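Local coordinates for protein cystalysin (Treponema denticola, PDB 1C7O) that is a pyridoxal phosphate-dependent enzyme of the class I and II aminotransferase family, at residues L200-I205 with T217-I222. Sequence-based numbering, arbitrary orientation.
Sequences LWSDEI and TVFQSI. With PPG ((2E,3E)-4-(2-aminoethoxy)-2-[({3-hydroxy-2-methyl-5-[(phosphonooxy)methyl]pyridin-4-yl}methyl)imino]but-3-enoic acid), chain I.
Glu204 sets its CG anti to its own carbonyl carbon (chi1 -49°) and stays extended beyond it, which carries the carboxylate across to Val218 and Phe219. Leu200 has CG anti to the backbone N (chi1 176°), which points CG at Phe219; CD2 then lies over one face of the ring. Leu200 CD2 lies 3.7 Å from the Phe219 ring centroid, a CH-pi contact offset toward Phe219 CD1. Glu204 OE2 is gripped by two donors. Phe219 N reaches Glu204 OE2 at 3.0 Å on the syn side, slightly out of the carboxylate plane, with a bent N-H angle of 144°. Ser202 OG gives its proton to the anti lone pair of Glu204 OE2 at 2.9 Å. Together they probably limit the rotation of this buried carboxylate. Glu204 OE1 packs 3.5 Å from Val218 CG1.

Residues 200-203 end strand 199-203, which runs parallel to both neighbours, 165-171 and 230-234, in the central mixed sheet of the PLP-dependent aminotransferase fold. The short 3-10 turn that begins at Phe219 lies in the following loop. Phe170 on strand 165-171 also meets the Phe219 ring. Asp203 and Ile205 turn to the ligand instead. Asp203 OD1 lies 2.7 Å from the pyridine N1 of PPG. Asp203 OD2 accepts from Ile205 N at 3.2 Å, an Asx turn that probably helps orient the Asp203 carboxylate. Ile205 CD1 comes within 3.4 Å of PPG OP4.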
loop_
_atom_site.group_PDB
_atom_site.type_symbol
_atom_site.label_atom_id
_atom_site.label_comp_id
_atom_site.label_asym_id
_atom_site.label_seq_id
_atom_site.Cartn_x
_atom_site.Cartn_y
_atom_site.Cartn_z
ATOM N N LEU A 200 17.541 17.060 -3.313
ATOM C CA LEU A 200 17.626 16.186 -4.470
ATOM C C LEU A 200 16.764 14.948 -4.256
ATOM O O LEU A 200 16.980 14.176 -3.317
ATOM C CB LEU A 200 19.076 15.775 -4.734
ATOM C CG LEU A 200 19.260 14.773 -5.874
ATOM C CD1 LEU A 200 18.570 15.300 -7.120
ATOM C CD2 LEU A 200 20.746 14.528 -6.128
ATOM N N TRP A 201 15.773 14.782 -5.129
ATOM C CA TRP A 201 14.866 13.641 -5.095
ATOM C C TRP A 201 15.171 12.799 -6.329
ATOM O O TRP A 201 14.546 12.975 -7.374
ATOM C CB TRP A 201 13.401 14.106 -5.142
ATOM C CG TRP A 201 13.001 15.023 -4.014
ATOM C CD1 TRP A 201 13.654 15.201 -2.825
ATOM C CD2 TRP A 201 11.874 15.907 -3.989
ATOM N NE1 TRP A 201 13.011 16.146 -2.066
ATOM C CE2 TRP A 201 11.914 16.598 -2.754
ATOM C CE3 TRP A 201 10.832 16.186 -4.889
ATOM C CZ2 TRP A 201 10.957 17.553 -2.399
ATOM C CZ3 TRP A 201 9.876 17.141 -4.532
ATOM C CH2 TRP A 201 9.950 17.812 -3.298
ATOM N N SER A 202 16.136 11.894 -6.212
ATOM C CA SER A 202 16.519 11.051 -7.337
ATOM C C SER A 202 15.764 9.719 -7.392
ATOM O O SER A 202 15.958 8.833 -6.563
ATOM C CB SER A 202 18.023 10.789 -7.300
ATOM O OG SER A 202 18.457 10.162 -8.495
ATOM N N ASP A 203 14.900 9.592 -8.387
ATOM C CA ASP A 203 14.107 8.389 -8.588
ATOM C C ASP A 203 14.944 7.482 -9.472
ATOM O O ASP A 203 15.069 7.721 -10.669
ATOM C CB ASP A 203 12.799 8.778 -9.281
ATOM C CG ASP A 203 11.943 7.591 -9.655
ATOM O OD1 ASP A 203 10.765 7.832 -9.979
ATOM O OD2 ASP A 203 12.431 6.440 -9.639
ATOM N N GLU A 204 15.525 6.446 -8.873
ATOM C CA GLU A 204 16.388 5.517 -9.601
ATOM C C GLU A 204 15.807 4.103 -9.660
ATOM O O GLU A 204 16.547 3.119 -9.672
ATOM C CB GLU A 204 17.774 5.497 -8.940
ATOM C CG GLU A 204 18.334 6.901 -8.689
ATOM C CD GLU A 204 19.797 6.915 -8.254
ATOM O OE1 GLU A 204 20.443 5.842 -8.257
ATOM O OE2 GLU A 204 20.302 8.010 -7.918
ATOM N N ILE A 205 14.480 4.011 -9.714
ATOM C CA ILE A 205 13.795 2.721 -9.755
ATOM C C ILE A 205 14.219 1.844 -10.945
ATOM O O ILE A 205 14.107 0.609 -10.906
ATOM C CB ILE A 205 12.252 2.928 -9.772
ATOM C CG1 ILE A 205 11.541 1.585 -9.590
ATOM C CG2 ILE A 205 11.828 3.612 -11.070
ATOM C CD1 ILE A 205 10.068 1.714 -9.317
ATOM N N THR A 217 25.218 5.374 -12.216
ATOM C CA THR A 217 25.849 5.877 -11.010
ATOM C C THR A 217 24.774 6.429 -10.072
ATOM O O THR A 217 23.986 7.301 -10.459
ATOM C CB THR A 217 26.863 6.990 -11.339
ATOM O OG1 THR A 217 27.928 6.447 -12.127
ATOM C CG2 THR A 217 27.432 7.587 -10.061
ATOM N N VAL A 218 24.730 5.897 -8.851
ATOM C CA VAL A 218 23.765 6.348 -7.852
ATOM C C VAL A 218 24.126 7.792 -7.532
ATOM O O VAL A 218 25.182 8.066 -6.962
ATOM C CB VAL A 218 23.846 5.498 -6.573
ATOM C CG1 VAL A 218 22.746 5.911 -5.601
ATOM C CG2 VAL A 218 23.738 4.018 -6.934
ATOM N N PHE A 219 23.243 8.713 -7.896
ATOM C CA PHE A 219 23.512 10.123 -7.698
ATOM C C PHE A 219 24.114 10.535 -6.359
ATOM O O PHE A 219 25.131 11.228 -6.324
ATOM C CB PHE A 219 22.256 10.943 -7.969
ATOM C CG PHE A 219 22.540 12.303 -8.543
ATOM C CD1 PHE A 219 21.513 13.077 -9.065
ATOM C CD2 PHE A 219 23.838 12.816 -8.556
ATOM C CE1 PHE A 219 21.772 14.343 -9.595
ATOM C CE2 PHE A 219 24.109 14.077 -9.080
ATOM C CZ PHE A 219 23.071 14.846 -9.601
ATOM N N GLN A 220 23.520 10.104 -5.257
ATOM C CA GLN A 220 24.033 10.512 -3.959
ATOM C C GLN A 220 25.332 9.848 -3.504
ATOM O O GLN A 220 25.856 10.185 -2.438
ATOM C CB GLN A 220 22.972 10.305 -2.889
ATOM C CG GLN A 220 22.798 8.866 -2.458
ATOM C CD GLN A 220 21.959 8.763 -1.211
ATOM O OE1 GLN A 220 20.751 8.976 -1.247
ATOM N NE2 GLN A 220 22.602 8.457 -0.092
ATOM N N SER A 221 25.859 8.912 -4.288
ATOM C CA SER A 221 27.098 8.249 -3.886
ATOM C C SER A 221 28.356 8.990 -4.335
ATOM O O SER A 221 29.461 8.632 -3.932
ATOM C CB SER A 221 27.139 6.821 -4.425
ATOM O OG SER A 221 27.171 6.818 -5.836
ATOM N N ILE A 222 28.186 10.029 -5.151
ATOM C CA ILE A 222 29.318 10.796 -5.662
ATOM C C ILE A 222 29.815 11.900 -4.730
ATOM O O ILE A 222 30.949 12.364 -4.864
ATOM C CB ILE A 222 28.990 11.447 -7.028
ATOM C CG1 ILE A 222 28.020 12.617 -6.837
ATOM C CG2 ILE A 222 28.387 10.406 -7.968
ATOM C CD1 ILE A 222 27.778 13.429 -8.092
HETATM N N1 PPG I . 9.201 6.092 -11.357
HETATM C C2 PPG I . 9.551 5.984 -12.696
HETATM C C2A PPG I . 10.619 6.919 -13.157
HETATM C C3 PPG I . 8.870 4.952 -13.489
HETATM O O3 PPG I . 9.276 4.938 -14.809
HETATM C C4 PPG I . 7.909 4.116 -12.898
HETATM C C4A PPG I . 7.101 3.191 -13.814
HETATM C C5 PPG I . 7.607 4.333 -11.427
HETATM C C6 PPG I . 8.285 5.326 -10.730
HETATM C C5A PPG I . 6.484 3.509 -10.682
HETATM O OP4 PPG I . 6.918 3.074 -9.379
HETATM P P PPG I . 5.856 2.422 -8.349
HETATM O OP1 PPG I . 4.911 3.511 -8.006
HETATM O OP2 PPG I . 6.673 1.921 -7.145
HETATM O OP3 PPG I . 5.251 1.268 -9.057
HETATM N N4A PPG I . 5.977 3.882 -14.405
HETATM C CAI PPG I . 5.162 3.167 -15.404
HETATM C CBC PPG I . 5.360 3.495 -16.855
HETATM O O2B PPG I . 4.591 2.890 -17.855
HETATM O O3B PPG I . 6.279 4.357 -17.193
HETATM C CBI PPG I . 4.258 2.129 -14.992
HETATM C CGI PPG I . 2.853 2.341 -14.992
HETATM O OET PPG I . 2.208 3.307 -14.116
HETATM C CEI PPG I . 0.733 3.031 -14.218
HETATM C CFI PPG I . 0.424 1.623 -13.662
HETATM N NI PPG I . -0.954 1.268 -13.798
#